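Local atomic coordinates of extracellular sialidase/neuraminidase, putative (PDB entry 2XZI), a protein that acts as a KDNase, hydrolysing glycosides of deaminated neuraminic acid (KDN), and is a putative extracellular sialidase of Aspergillus fumigatus. Residues D183-T195 against A228-L240. Numbering follows the deposited sequence.
With KDM (deamino-alpha-neuraminic acid), chain C; GOL (glycerol), chain F.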
ATOM      1  N   ASP A 183      -0.238  11.300  12.084  1.00  6.61           N
ATOM      2  CA  ASP A 183       0.037  11.501  10.665  1.00  6.53           C
ATOM      3  C   ASP A 183       0.087  10.138  10.003  1.00  5.79           C
ATOM      4  O   ASP A 183       0.188   9.108  10.687  1.00  6.64           O
ATOM      5  CB  ASP A 183       1.370  12.241  10.418  1.00  6.05           C
ATOM      6  CG  ASP A 183       1.565  12.636   8.957  1.00  6.92           C
ATOM      7  OD1 ASP A 183       0.538  12.835   8.253  1.00  6.97           O
ATOM      8  OD2 ASP A 183       2.746  12.729   8.525  1.00  6.65           O
ATOM      9  N   ALA A 184       0.010  10.137   8.677  1.00  6.13           N
ATOM     10  CA  ALA A 184       0.162   8.920   7.875  1.00  5.35           C
ATOM     11  C   ALA A 184       0.602   9.312   6.492  1.00  5.71           C
ATOM     12  O   ALA A 184       0.177  10.344   5.967  1.00  6.37           O
ATOM     13  CB  ALA A 184      -1.148   8.138   7.803  1.00  6.04           C
ATOM     14  N   VAL A 185       1.457   8.492   5.893  1.00  4.94           N
ATOM     15  CA  VAL A 185       1.720   8.557   4.447  1.00  4.92           C
ATOM     16  C   VAL A 185       1.161   7.281   3.816  1.00  4.38           C
ATOM     17  O   VAL A 185       1.226   6.197   4.427  1.00  4.33           O
ATOM     18  CB  VAL A 185       3.224   8.769   4.122  1.00  5.20           C
ATOM     19  CG1 VAL A 185       4.097   7.630   4.691  1.00  5.54           C
ATOM     20  CG2 VAL A 185       3.442   8.997   2.622  1.00  6.18           C
ATOM     21  N   GLY A 186       0.563   7.413   2.633  1.00  5.55           N
ATOM     22  CA  GLY A 186      -0.090   6.266   1.997  1.00  5.77           C
ATOM     23  C   GLY A 186      -1.041   5.567   2.963  1.00  5.60           C
ATOM     24  O   GLY A 186      -1.873   6.213   3.586  1.00  6.40           O
ATOM     25  N   PRO A 187      -0.892   4.249   3.162  1.00  4.82           N
ATOM     26  CA  PRO A 187       0.160   3.400   2.620  1.00  5.04           C
ATOM     27  C   PRO A 187      -0.208   2.830   1.259  1.00  5.04           C
ATOM     28  O   PRO A 187      -1.391   2.744   0.919  1.00  5.91           O
ATOM     29  CB  PRO A 187       0.235   2.282   3.649  1.00  5.09           C
ATOM     30  CG  PRO A 187      -1.203   2.113   4.120  1.00  5.52           C
ATOM     31  CD  PRO A 187      -1.737   3.542   4.142  1.00  5.56           C
ATOM     32  N   GLY A 188       0.801   2.417   0.497  1.00  5.49           N
ATOM     33  CA  GLY A 188       0.545   1.781  -0.785  1.00  6.28           C
ATOM     34  C   GLY A 188       1.549   2.208  -1.826  1.00  5.98           C
ATOM     35  O   GLY A 188       2.538   1.523  -2.046  1.00  5.59           O
ATOM     36  N   ASN A 189       1.305   3.335  -2.485  1.00  5.79           N
ATOM     37  CA  ASN A 189       2.260   3.819  -3.489  1.00  5.64           C
ATOM     38  C   ASN A 189       2.045   5.260  -3.865  1.00  5.65           C
ATOM     39  O   ASN A 189       0.944   5.787  -3.768  1.00  6.34           O
ATOM     40  CB  ASN A 189       2.222   2.953  -4.764  1.00  6.25           C
ATOM     41  CG  ASN A 189       0.932   3.131  -5.539  1.00  6.13           C
ATOM     42  OD1 ASN A 189      -0.096   2.542  -5.203  1.00  7.00           O
ATOM     43  ND2 ASN A 189       0.965   3.975  -6.558  1.00  6.05           N
ATOM     44  N   GLY A 190       3.130   5.872  -4.317  1.00  5.40           N
ATOM     45  CA  GLY A 190       3.078   7.131  -5.065  1.00  5.30           C
ATOM     46  C   GLY A 190       3.168   6.880  -6.560  1.00  5.63           C
ATOM     47  O   GLY A 190       3.273   5.727  -7.015  1.00  5.70           O
ATOM     48  N   ILE A 191       3.120   7.968  -7.332  1.00  5.52           N
ATOM     49  CA  ILE A 191       3.104   7.887  -8.788  1.00  5.61           C
ATOM     50  C   ILE A 191       4.027   8.899  -9.422  1.00  6.07           C
ATOM     51  O   ILE A 191       4.421   9.878  -8.786  1.00  6.60           O
ATOM     52  CB  ILE A 191       1.668   8.089  -9.364  1.00  5.49           C
ATOM     53  CG1 ILE A 191       1.133   9.484  -8.992  1.00  5.79           C
ATOM     54  CG2 ILE A 191       0.749   6.933  -8.919  1.00  6.73           C
ATOM     55  CD1 ILE A 191      -0.235   9.783  -9.531  1.00  8.17           C
ATOM     56  N   ARG A 192       4.354   8.652 -10.688  1.00  6.91           N
ATOM     57  CA  ARG A 192       5.061   9.619 -11.533  1.00  7.58           C
ATOM     58  C   ARG A 192       4.110  10.040 -12.640  1.00  7.52           C
ATOM     59  O   ARG A 192       3.547   9.181 -13.343  1.00  8.17           O
ATOM     60  CB  ARG A 192       6.339   8.991 -12.101  1.00  8.51           C
ATOM     61  CG  ARG A 192       7.267   9.942 -12.859  1.00  9.86           C
ATOM     62  CD  ARG A 192       7.007   9.873 -14.350  1.00 13.67           C
ATOM     63  NE  ARG A 192       8.123  10.402 -15.150  1.00 15.41           N
ATOM     64  CZ  ARG A 192       8.018  10.796 -16.417  1.00 18.19           C
ATOM     65  NH1 ARG A 192       6.850  10.734 -17.059  1.00 20.02           N
ATOM     66  NH2 ARG A 192       9.085  11.255 -17.054  1.00 17.33           N
ATOM     67  N   LEU A 193       3.960  11.354 -12.817  1.00  7.80           N
ATOM     68  CA  LEU A 193       3.006  11.916 -13.770  1.00  7.92           C
ATOM     69  C   LEU A 193       3.573  11.943 -15.184  1.00  9.20           C
ATOM     70  O   LEU A 193       4.794  11.975 -15.363  1.00  9.78           O
ATOM     71  CB  LEU A 193       2.617  13.331 -13.349  1.00  7.76           C
ATOM     72  CG  LEU A 193       2.097  13.481 -11.917  1.00  7.33           C
ATOM     73  CD1 LEU A 193       1.611  14.924 -11.702  1.00  7.28           C
ATOM     74  CD2 LEU A 193       0.938  12.541 -11.658  1.00  7.75           C
ATOM     75  N   THR A 194       2.676  11.969 -16.167  1.00 10.22           N
ATOM     76  CA  THR A 194       3.082  12.153 -17.561  1.00 11.55           C
ATOM     77  C   THR A 194       3.968  13.398 -17.683  1.00 11.46           C
ATOM     78  O   THR A 194       4.920  13.397 -18.439  1.00 12.29           O
ATOM     79  CB  THR A 194       1.861  12.265 -18.505  1.00 11.89           C
ATOM     80  OG1 THR A 194       1.004  13.319 -18.043  1.00 14.01           O
ATOM     81  CG2 THR A 194       1.100  10.949 -18.549  1.00 13.39           C
ATOM     82  N   THR A 195       3.658  14.440 -16.919  1.00 11.32           N
ATOM     83  CA  THR A 195       4.415  15.697 -16.950  1.00 11.76           C
ATOM     84  C   THR A 195       5.737  15.693 -16.150  1.00 11.83           C
ATOM     85  O   THR A 195       6.493  16.680 -16.161  1.00 12.82           O
ATOM     86  CB  THR A 195       3.533  16.846 -16.498  1.00 12.42           C
ATOM     87  OG1 THR A 195       2.786  16.437 -15.341  1.00 11.93           O
ATOM     88  CG2 THR A 195       2.541  17.196 -17.603  1.00 14.37           C
ATOM     89  N   ALA A 228      -7.042  10.329   6.061  1.00  7.59           N
ATOM     90  CA  ALA A 228      -5.749   9.961   6.615  1.00  7.38           C
ATOM     91  C   ALA A 228      -5.002   9.006   5.681  1.00  7.51           C
ATOM     92  O   ALA A 228      -3.793   9.127   5.542  1.00  7.48           O
ATOM     93  CB  ALA A 228      -5.925   9.335   7.997  1.00  8.35           C
ATOM     94  N   GLU A 229      -5.713   8.054   5.074  1.00  6.65           N
ATOM     95  CA  GLU A 229      -5.100   7.050   4.195  1.00  6.45           C
ATOM     96  C   GLU A 229      -5.600   7.230   2.779  1.00  6.27           C
ATOM     97  O   GLU A 229      -6.716   6.831   2.442  1.00  6.92           O
ATOM     98  CB  GLU A 229      -5.389   5.624   4.681  1.00  7.30           C
ATOM     99  CG  GLU A 229      -4.686   5.238   5.963  1.00  6.47           C
ATOM    100  CD  GLU A 229      -4.966   3.810   6.410  1.00  7.14           C
ATOM    101  OE1 GLU A 229      -5.920   3.171   5.885  1.00  8.73           O
ATOM    102  OE2 GLU A 229      -4.178   3.326   7.255  1.00  8.66           O
ATOM    103  N   GLY A 230      -4.782   7.879   1.962  1.00  6.02           N
ATOM    104  CA  GLY A 230      -5.149   8.196   0.602  1.00  6.19           C
ATOM    105  C   GLY A 230      -4.449   7.383  -0.458  1.00  5.59           C
ATOM    106  O   GLY A 230      -3.391   6.792  -0.211  1.00  5.42           O
ATOM    107  N   THR A 231      -5.073   7.357  -1.630  1.00  5.14           N
ATOM    108  CA  THR A 231      -4.507   6.804  -2.864  1.00  6.01           C
ATOM    109  C   THR A 231      -4.549   7.891  -3.925  1.00  5.87           C
ATOM    110  O   THR A 231      -5.395   8.783  -3.872  1.00  5.55           O
ATOM    111  CB  THR A 231      -5.243   5.536  -3.400  1.00  5.85           C
ATOM    112  OG1 THR A 231      -6.470   5.887  -4.071  1.00  7.76           O
ATOM    113  CG2 THR A 231      -5.531   4.529  -2.287  1.00  6.45           C
ATOM    114  N   ILE A 232      -3.617   7.814  -4.868  1.00  5.92           N
ATOM    115  CA  ILE A 232      -3.510   8.780  -5.958  1.00  6.49           C
ATOM    116  C   ILE A 232      -3.316   8.055  -7.284  1.00  6.36           C
ATOM    117  O   ILE A 232      -2.596   7.036  -7.370  1.00  6.48           O
ATOM    118  CB  ILE A 232      -2.345   9.793  -5.694  1.00  6.48           C
ATOM    119  CG1 ILE A 232      -2.389  10.983  -6.663  1.00  8.13           C
ATOM    120  CG2 ILE A 232      -0.966   9.113  -5.761  1.00  7.82           C
ATOM    121  CD1 ILE A 232      -3.330  12.074  -6.261  1.00  9.49           C
ATOM    122  N   VAL A 233      -3.977   8.563  -8.320  1.00  6.37           N
ATOM    123  CA  VAL A 233      -3.735   8.097  -9.686  1.00  6.46           C
ATOM    124  C   VAL A 233      -3.862   9.282 -10.630  1.00  6.10           C
ATOM    125  O   VAL A 233      -4.545  10.265 -10.321  1.00  6.49           O
ATOM    126  CB  VAL A 233      -4.669   6.913 -10.085  1.00  6.39           C
ATOM    127  CG1 VAL A 233      -6.021   7.418 -10.615  1.00  7.33           C
ATOM    128  CG2 VAL A 233      -3.996   5.980 -11.103  1.00  5.67           C
ATOM    129  N   GLN A 234      -3.189   9.171 -11.767  1.00  6.08           N
ATOM    130  CA  GLN A 234      -3.401  10.098 -12.860  1.00  5.53           C
ATOM    131  C   GLN A 234      -4.348   9.400 -13.818  1.00  6.27           C
ATOM    132  O   GLN A 234      -4.051   8.321 -14.313  1.00  5.88           O
ATOM    133  CB  GLN A 234      -2.088  10.426 -13.551  1.00  6.32           C
ATOM    134  CG  GLN A 234      -2.208  11.606 -14.494  1.00  7.29           C
ATOM    135  CD  GLN A 234      -0.913  11.948 -15.197  1.00 10.04           C
ATOM    136  OE1 GLN A 234       0.048  11.160 -15.240  1.00 11.01           O
ATOM    137  NE2 GLN A 234      -0.886  13.141 -15.777  1.00 11.12           N
ATOM    138  N   THR A 235      -5.504  10.010 -14.013  1.00  7.09           N
ATOM    139  CA  THR A 235      -6.564   9.443 -14.842  1.00  8.12           C
ATOM    140  C   THR A 235      -6.212   9.635 -16.321  1.00  8.66           C
ATOM    141  O   THR A 235      -5.276  10.372 -16.634  1.00  8.70           O
ATOM    142  CB  THR A 235      -7.958   9.995 -14.439  1.00  8.25           C
ATOM    143  OG1 THR A 235      -7.889  11.411 -14.252  1.00  9.93           O
ATOM    144  CG2 THR A 235      -8.386   9.370 -13.112  1.00  9.69           C
ATOM    145  N   PRO A 236      -6.916   8.932 -17.228  1.00  9.08           N
ATOM    146  CA  PRO A 236      -6.518   9.024 -18.630  1.00  9.69           C
ATOM    147  C   PRO A 236      -6.550  10.448 -19.197  1.00 10.41           C
ATOM    148  O   PRO A 236      -5.743  10.758 -20.068  1.00 11.56           O
ATOM    149  CB  PRO A 236      -7.524   8.111 -19.340  1.00  9.98           C
ATOM    150  CG  PRO A 236      -7.861   7.069 -18.284  1.00  9.43           C
ATOM    151  CD  PRO A 236      -7.920   7.868 -17.016  1.00  9.38           C
ATOM    152  N   ASP A 237      -7.431  11.299 -18.673  1.00 10.98           N
ATOM    153  CA  ASP A 237      -7.452  12.727 -19.042  1.00 11.43           C
ATOM    154  C   ASP A 237      -6.230  13.542 -18.567  1.00 11.24           C
ATOM    155  O   ASP A 237      -6.111  14.721 -18.908  1.00 12.64           O
ATOM    156  CB  ASP A 237      -8.782  13.384 -18.614  1.00 10.93           C
ATOM    157  CG  ASP A 237      -8.989  13.391 -17.092  1.00 12.25           C
ATOM    158  OD1 ASP A 237      -8.068  12.991 -16.355  1.00 12.27           O
ATOM    159  OD2 ASP A 237     -10.081  13.781 -16.615  1.00 14.17           O
ATOM    160  N   GLY A 238      -5.329  12.923 -17.796  1.00 11.44           N
ATOM    161  CA  GLY A 238      -4.099  13.572 -17.319  1.00 10.31           C
ATOM    162  C   GLY A 238      -4.269  14.295 -15.988  1.00 10.34           C
ATOM    163  O   GLY A 238      -3.295  14.786 -15.407  1.00 10.56           O
ATOM    164  N   LYS A 239      -5.506  14.350 -15.502  1.00 10.03           N
ATOM    165  CA  LYS A 239      -5.816  14.973 -14.221  1.00 10.20           C
ATOM    166  C   LYS A 239      -5.449  14.032 -13.058  1.00  9.62           C
ATOM    167  O   LYS A 239      -5.171  12.844 -13.283  1.00  9.54           O
ATOM    168  CB  LYS A 239      -7.282  15.402 -14.176  1.00 10.80           C
ATOM    169  CG  LYS A 239      -7.618  16.480 -15.233  1.00 12.64           C
ATOM    170  CD  LYS A 239      -8.727  17.401 -14.741  1.00 18.18           C
ATOM    171  CE  LYS A 239      -8.952  18.572 -15.702  1.00 20.38           C
ATOM    172  NZ  LYS A 239     -10.002  19.530 -15.214  1.00 22.24           N
ATOM    173  N   LEU A 240      -5.425  14.571 -11.840  1.00  8.83           N
ATOM    174  CA  LEU A 240      -5.162  13.778 -10.629  1.00  8.81           C
ATOM    175  C   LEU A 240      -6.465  13.362  -9.988  1.00  8.67           C
ATOM    176  O   LEU A 240      -7.485  14.052 -10.091  1.00  9.16           O
ATOM    177  CB  LEU A 240      -4.341  14.575  -9.606  1.00  8.85           C
ATOM    178  CG  LEU A 240      -2.956  15.066 -10.047  1.00  9.20           C
ATOM    179  CD1 LEU A 240      -2.267  15.884  -8.957  1.00  9.71           C
ATOM    180  CD2 LEU A 240      -2.078  13.896 -10.483  1.00 11.01           C
TER
HETATM  181  C2  KDM C 500      -5.500   0.506  10.902  1.00 17.17           C
HETATM  182  C1  KDM C 500      -6.597  -0.367  10.305  1.00 15.48           C
HETATM  183  C3  KDM C 500      -4.110  -0.006  10.479  1.00 15.42           C
HETATM  184  C4  KDM C 500      -3.027   1.112  10.440  1.00 13.71           C
HETATM  185  C5  KDM C 500      -3.414   2.407  11.166  1.00 13.09           C
HETATM  186  C6  KDM C 500      -4.756   2.928  10.594  1.00 15.14           C
HETATM  187  C7  KDM C 500      -5.352   4.086  11.409  1.00 15.08           C
HETATM  188  C8  KDM C 500      -6.579   4.676  10.690  1.00 16.09           C
HETATM  189  C9  KDM C 500      -7.207   5.789  11.511  1.00 16.78           C
HETATM  190  O5  KDM C 500      -2.360   3.398  11.063  1.00 11.91           O
HETATM  191  O1A KDM C 500      -6.309  -1.540   9.966  1.00 14.82           O
HETATM  192  O1B KDM C 500      -7.726   0.170  10.219  1.00 15.44           O
HETATM  193  O4  KDM C 500      -1.840   0.589  11.037  1.00 11.01           O
HETATM  194  O6  KDM C 500      -5.780   1.882  10.497  1.00 17.01           O
HETATM  195  O7  KDM C 500      -5.738   3.598  12.696  1.00 13.04           O
HETATM  196  O8  KDM C 500      -6.205   5.232   9.421  1.00 16.52           O
HETATM  197  O9  KDM C 500      -6.260   6.867  11.574  1.00 17.94           O
HETATM  198  O2  KDM C 500      -5.666   0.379  12.320  1.00 17.19           O
HETATM  199  C1  GOL F 503      -2.367  17.920 -14.420  1.00 25.47           C
HETATM  200  O1  GOL F 503      -2.873  17.056 -13.425  1.00 22.73           O
HETATM  201  C2  GOL F 503      -1.009  18.484 -14.002  1.00 25.03           C
HETATM  202  O2  GOL F 503      -1.097  19.143 -12.761  1.00 23.31           O
HETATM  203  C3  GOL F 503       0.050  17.393 -13.948  1.00 25.26           C
HETATM  204  O3  GOL F 503       0.169  16.780 -15.215  1.00 22.67           O
HETATM  205  O   HOH W   1      -2.367   8.819   3.150  1.00  7.39           O
HETATM  206  O   HOH W   2      -1.522   4.649  -1.545  1.00  5.83           O
HETATM  207  O   HOH W   3      -3.826   4.348   1.250  1.00  6.67           O
HETATM  208  O   HOH W   4      -1.757   5.604  -4.184  1.00  5.69           O
HETATM  209  O   HOH W   5      -1.538   4.638  -8.166  1.00  6.06           O
HETATM  210  O   HOH W   6       0.825   8.749 -13.723  1.00 14.63           O
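Gln234 OE1 is gripped twice: Thr194 N reaches it in the carbonyl plane, on a lone pair, at 2.9 Å, and water 6, itself shared with Arg192 O, donates a second bond. On the other half of the amide, Gln234 NE2 donates to Thr194 OG1 at 3.0 Å, tilted 23° from the amide plane, and, almost straight, to Gly238 O in the neighbouring turn. Four bonds thus fix the rotation of the amide. An extended side chain, with CG opposite the backbone N (chi1 -168°), carries it across to Thr194. Alongside, Leu193 CD2 meets Leu240 CD2 at 3.5 Å, and Ile191 crosses Ile232 at about a right angle, its CD1 3.8 Å from Ile232 CG1. In this six-bladed sialidase beta-propeller, strands 191-192 and 230-234 open successive blades, and no direct backbone hydrogen bond joins the two segments. Waters take that role: water 1 links Gly186 O and Ala228 O to Gly230 N, water 3 joins Pro187 O to Gly230 O, and water 4 runs from Ile232 N to Asn189 O. Toward the pocket, Glu229 CG packs 3.9 Å from CD of the cis-proline Pro187, while Glu229 CA makes a C-H...O contact with Gly186 O. Glu229 OE1 forms a salt bridge with Arg245, and Glu229 OE2, hydrogen-bonded to Tyr338 OH, lies 3.4 Å from C6 of the bound deamino-alpha-neuraminic acid.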